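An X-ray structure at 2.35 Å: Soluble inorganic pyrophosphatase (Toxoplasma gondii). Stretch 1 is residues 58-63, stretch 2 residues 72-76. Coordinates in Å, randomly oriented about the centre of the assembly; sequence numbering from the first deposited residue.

Stretch 1 (58-63) RRKMEM
Stretch 2 72-76: IMQDL

Three backbone hydrogen bonds hold the contact first. Glu-62 and Met-73 form the hydrogen-bonded pair of the ladder, CA to CA 5.7 Å: Glu-62 N donates to Met-73 O at 2.9 Å (167° at the hydrogen), and Met-73 N returns the bond to Glu-62 O at 3.0 Å (163°). Beyond the strand ends, Asp-75 N donates to Lys-60 O at 2.7 Å and 169°, the shortest and straightest of the three. The two antiparallel strands so joined, Met-61 to Met-63 and Ile-72 to Gln-74, lie within one chain, their N-to-C directions 141° apart and their axes 4.4 Å apart at closest approach. The flanking non-hydrogen-bonded pairs bring the chains closer, with CA of Met-61 4.2 Å from CA of Gln-74 and CA of Met-63 4.1 Å from CA of Ile-72. In these narrow steps CA-H groups approach the same carbonyls: Ile-72 CA lies 3.3 Å from Glu-62 O, Met-61 CA 3.4 Å from Met-73 O, and Gln-74 CA 3.5 Å from Lys-60 O.

Lys-60, its CA-to-CB bond sideways to the second stretch and chi1 to chi4 all t, brings NZ 3.5 Å from Asp-75 OD2, a salt bridge whose hydrogen bond is weak; Asp-75 has chi1 t and chi2 33°. The other carboxylate oxygen, Asp-75 OD1, is 4.2 Å from Glu-62 OE1, and water 2 eases this meeting of like charges by donating to both, at 2.7 Å to Glu-62 OE1 and 2.5 Å to Asp-75 OD1. Glu-62 is m, t, with chi3 -17°. Water 1 makes a second bridge, accepting from Arg-59 NE at 3.0 Å and from Gln-74 NE2 at 3.1 Å. Arg-59 (m, t, t, chi4 96°) also sets its CD 3.4 Å from Gln-74 OE1, while Gln-74 is t, t, with chi3 -2°.

Backbone angles (phi/psi) are extended through Met-61 (-84/137), Glu-62 (-151/152) and Met-63 (-62/131), and through Ile-72 (-94/123), Met-73 (-140/170), Gln-74 (-80/135) and Asp-75 (-64/151). Lys-60 at -82/80 departs from this pattern; around it, Met-61 N donates to Arg-59 O at 2.9 Å, a tight local turn before the strand. Arg-59 itself is at -72/135 and Arg-58 at -138/-1.

Met-61, Met-63, Ile-72 and Gln-74 share one face of the sheet; Glu-62 and Met-73 occupy the other. On the first face Met-61 folds back with all three chi angles m, so that its end comes nearer the partner strand: SD is 3.6 Å from Gln-74 CB, and CE 3.6 Å from Gln-74 N. Ile-72 (m, t) packs against both methionines, CG2 to Met-61 CB at 4.0 Å and CG1 to Met-63 CG (chi m, t, m) at 3.7 Å. Met-73 is m, t, p, and its side chain stays 4.7 Å or more from the first stretch. Arg-58 (p, t, t, chi4 -121°) and Leu-76 (m, t; phi/psi -113/144) make no contact across the pair. Together the stretches bury 470 Å², both sides summed.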

ATOM      1  N   ARG A  58       0.760  -8.113  -8.841  1.00 30.16           N
ATOM      2  CA  ARG A  58       1.977  -7.415  -8.450  1.00 31.15           C
ATOM      3  C   ARG A  58       3.162  -7.653  -9.379  1.00 30.96           C
ATOM      4  O   ARG A  58       4.237  -7.106  -9.117  1.00 31.62           O
ATOM      5  CB  ARG A  58       2.369  -7.754  -7.000  1.00 31.33           C
ATOM      6  CG  ARG A  58       2.814  -9.169  -6.727  1.00 32.87           C
ATOM      7  CD  ARG A  58       3.451  -9.215  -5.347  1.00 32.87           C
ATOM      8  NE  ARG A  58       3.805 -10.566  -4.929  1.00 38.00           N
ATOM      9  CZ  ARG A  58       3.329 -11.155  -3.836  1.00 37.08           C
ATOM     10  NH1 ARG A  58       2.479 -10.506  -3.051  1.00 34.63           N
ATOM     11  NH2 ARG A  58       3.706 -12.388  -3.527  1.00 36.97           N
ATOM     12  N   ARG A  59       3.018  -8.455 -10.430  1.00 30.06           N
ATOM     13  CA  ARG A  59       4.105  -8.600 -11.388  1.00 32.74           C
ATOM     14  C   ARG A  59       4.241  -7.323 -12.208  1.00 31.92           C
ATOM     15  O   ARG A  59       3.250  -6.761 -12.682  1.00 31.41           O
ATOM     16  CB  ARG A  59       3.859  -9.787 -12.318  1.00 35.33           C
ATOM     17  CG  ARG A  59       3.880 -11.140 -11.639  1.00 36.29           C
ATOM     18  CD  ARG A  59       3.815 -12.262 -12.664  1.00 39.89           C
ATOM     19  NE  ARG A  59       3.966 -13.573 -12.039  1.00 41.96           N
ATOM     20  CZ  ARG A  59       2.951 -14.356 -11.687  1.00 44.16           C
ATOM     21  NH1 ARG A  59       1.702 -13.963 -11.902  1.00 43.22           N
ATOM     22  NH2 ARG A  59       3.186 -15.533 -11.121  1.00 44.61           N
ATOM     23  N   LYS A  60       5.482  -6.869 -12.383  1.00 31.88           N
ATOM     24  CA  LYS A  60       5.748  -5.607 -13.070  1.00 32.35           C
ATOM     25  C   LYS A  60       5.723  -5.854 -14.576  1.00 32.48           C
ATOM     26  O   LYS A  60       6.752  -5.991 -15.242  1.00 34.43           O
ATOM     27  CB  LYS A  60       7.078  -5.017 -12.615  1.00 31.93           C
ATOM     28  CG  LYS A  60       7.367  -3.629 -13.163  1.00 31.46           C
ATOM     29  CD  LYS A  60       8.324  -2.871 -12.256  1.00 33.39           C
ATOM     30  CE  LYS A  60       8.825  -1.597 -12.917  1.00 33.12           C
ATOM     31  NZ  LYS A  60      10.130  -1.148 -12.361  1.00 37.84           N
ATOM     32  N   MET A  61       4.509  -5.910 -15.119  1.00 29.25           N
ATOM     33  CA  MET A  61       4.326  -6.029 -16.558  1.00 30.27           C
ATOM     34  C   MET A  61       4.391  -4.649 -17.196  1.00 29.55           C
ATOM     35  O   MET A  61       3.799  -3.690 -16.696  1.00 29.40           O
ATOM     36  CB  MET A  61       2.986  -6.694 -16.873  1.00 30.34           C
ATOM     37  CG  MET A  61       2.744  -7.984 -16.103  1.00 32.79           C
ATOM     38  SD  MET A  61       3.910  -9.296 -16.515  1.00 34.43           S
ATOM     39  CE  MET A  61       3.538  -9.552 -18.246  1.00 36.15           C
ATOM     40  N   GLU A  62       5.098  -4.555 -18.319  1.00 29.42           N
ATOM     41  CA  GLU A  62       5.258  -3.285 -19.014  1.00 29.13           C
ATOM     42  C   GLU A  62       5.439  -3.533 -20.501  1.00 31.91           C
ATOM     43  O   GLU A  62       5.937  -4.582 -20.914  1.00 33.81           O
ATOM     44  CB  GLU A  62       6.470  -2.491 -18.499  1.00 29.15           C
ATOM     45  CG  GLU A  62       6.364  -1.971 -17.080  1.00 31.56           C
ATOM     46  CD  GLU A  62       7.654  -1.333 -16.599  1.00 35.13           C
ATOM     47  OE1 GLU A  62       8.714  -1.573 -17.221  1.00 35.26           O
ATOM     48  OE2 GLU A  62       7.604  -0.588 -15.600  1.00 34.35           O
ATOM     49  N   MET A  63       5.025  -2.552 -21.299  1.00 30.39           N
ATOM     50  CA  MET A  63       5.339  -2.563 -22.720  1.00 30.32           C
ATOM     51  C   MET A  63       6.848  -2.497 -22.918  1.00 32.31           C
ATOM     52  O   MET A  63       7.528  -1.656 -22.322  1.00 30.99           O
ATOM     53  CB  MET A  63       4.662  -1.383 -23.417  1.00 29.91           C
ATOM     54  CG  MET A  63       3.147  -1.479 -23.474  1.00 30.22           C
ATOM     55  SD  MET A  63       2.389  -0.168 -24.457  1.00 29.24           S
ATOM     56  CE  MET A  63       2.593   1.246 -23.375  1.00 29.04           C
ATOM     57  N   ILE A  72       3.919  -6.539 -24.266  1.00 33.87           N
ATOM     58  CA  ILE A  72       3.892  -6.433 -22.813  1.00 33.01           C
ATOM     59  C   ILE A  72       4.524  -7.698 -22.251  1.00 34.19           C
ATOM     60  O   ILE A  72       4.075  -8.812 -22.542  1.00 35.60           O
ATOM     61  CB  ILE A  72       2.461  -6.243 -22.290  1.00 32.61           C
ATOM     62  CG1 ILE A  72       1.877  -4.928 -22.807  1.00 30.59           C
ATOM     63  CG2 ILE A  72       2.433  -6.272 -20.766  1.00 30.61           C
ATOM     64  CD1 ILE A  72       0.434  -4.714 -22.423  1.00 29.83           C
ATOM     65  N   MET A  73       5.564  -7.523 -21.439  1.00 34.46           N
ATOM     66  CA  MET A  73       6.268  -8.620 -20.794  1.00 35.53           C
ATOM     67  C   MET A  73       6.613  -8.190 -19.379  1.00 34.50           C
ATOM     68  O   MET A  73       6.469  -7.020 -19.014  1.00 33.38           O
ATOM     69  CB  MET A  73       7.546  -9.002 -21.558  1.00 36.74           C
ATOM     70  CG  MET A  73       7.368  -9.196 -23.056  1.00 38.54           C
ATOM     71  SD  MET A  73       8.860  -9.793 -23.879  1.00 41.38           S
ATOM     72  CE  MET A  73       9.043 -11.423 -23.160  1.00 42.13           C
ATOM     73  N   GLN A  74       7.074  -9.142 -18.575  1.00 37.25           N
ATOM     74  CA  GLN A  74       7.443  -8.838 -17.201  1.00 35.47           C
ATOM     75  C   GLN A  74       8.827  -8.203 -17.155  1.00 37.73           C
ATOM     76  O   GLN A  74       9.758  -8.651 -17.832  1.00 38.42           O
ATOM     77  CB  GLN A  74       7.410 -10.099 -16.338  1.00 35.36           C
ATOM     78  CG  GLN A  74       7.583  -9.823 -14.854  1.00 35.25           C
ATOM     79  CD  GLN A  74       7.132 -10.982 -13.990  1.00 36.16           C
ATOM     80  OE1 GLN A  74       6.645 -11.993 -14.494  1.00 39.04           O
ATOM     81  NE2 GLN A  74       7.285 -10.837 -12.678  1.00 35.71           N
ATOM     82  N   ASP A  75       8.950  -7.141 -16.363  1.00 37.08           N
ATOM     83  CA  ASP A  75      10.225  -6.457 -16.210  1.00 38.80           C
ATOM     84  C   ASP A  75      11.255  -7.382 -15.568  1.00 40.22           C
ATOM     85  O   ASP A  75      10.921  -8.277 -14.788  1.00 39.53           O
ATOM     86  CB  ASP A  75      10.046  -5.193 -15.368  1.00 36.99           C
ATOM     87  CG  ASP A  75      11.252  -4.276 -15.423  1.00 38.59           C
ATOM     88  OD1 ASP A  75      11.913  -4.220 -16.482  1.00 41.23           O
ATOM     89  OD2 ASP A  75      11.533  -3.603 -14.409  1.00 39.49           O
ATOM     90  N   LEU A  76      12.522  -7.158 -15.908  1.00 43.01           N
ATOM     91  CA  LEU A  76      13.633  -7.940 -15.386  1.00 44.58           C
ATOM     92  C   LEU A  76      14.521  -7.085 -14.493  1.00 44.24           C
ATOM     93  O   LEU A  76      14.722  -5.894 -14.755  1.00 42.79           O
ATOM     94  CB  LEU A  76      14.468  -8.541 -16.521  1.00 45.85           C
ATOM     95  CG  LEU A  76      13.731  -9.409 -17.543  1.00 47.48           C
ATOM     96  CD1 LEU A  76      14.694  -9.927 -18.603  1.00 48.13           C
ATOM     97  CD2 LEU A  76      13.021 -10.561 -16.852  1.00 47.96           C
TER
HETATM   98  O   HOH W   1       6.733 -13.278 -10.927  1.00 39.48           O
HETATM   99  O   HOH W   2      10.415  -3.398 -18.373  1.00 38.51           O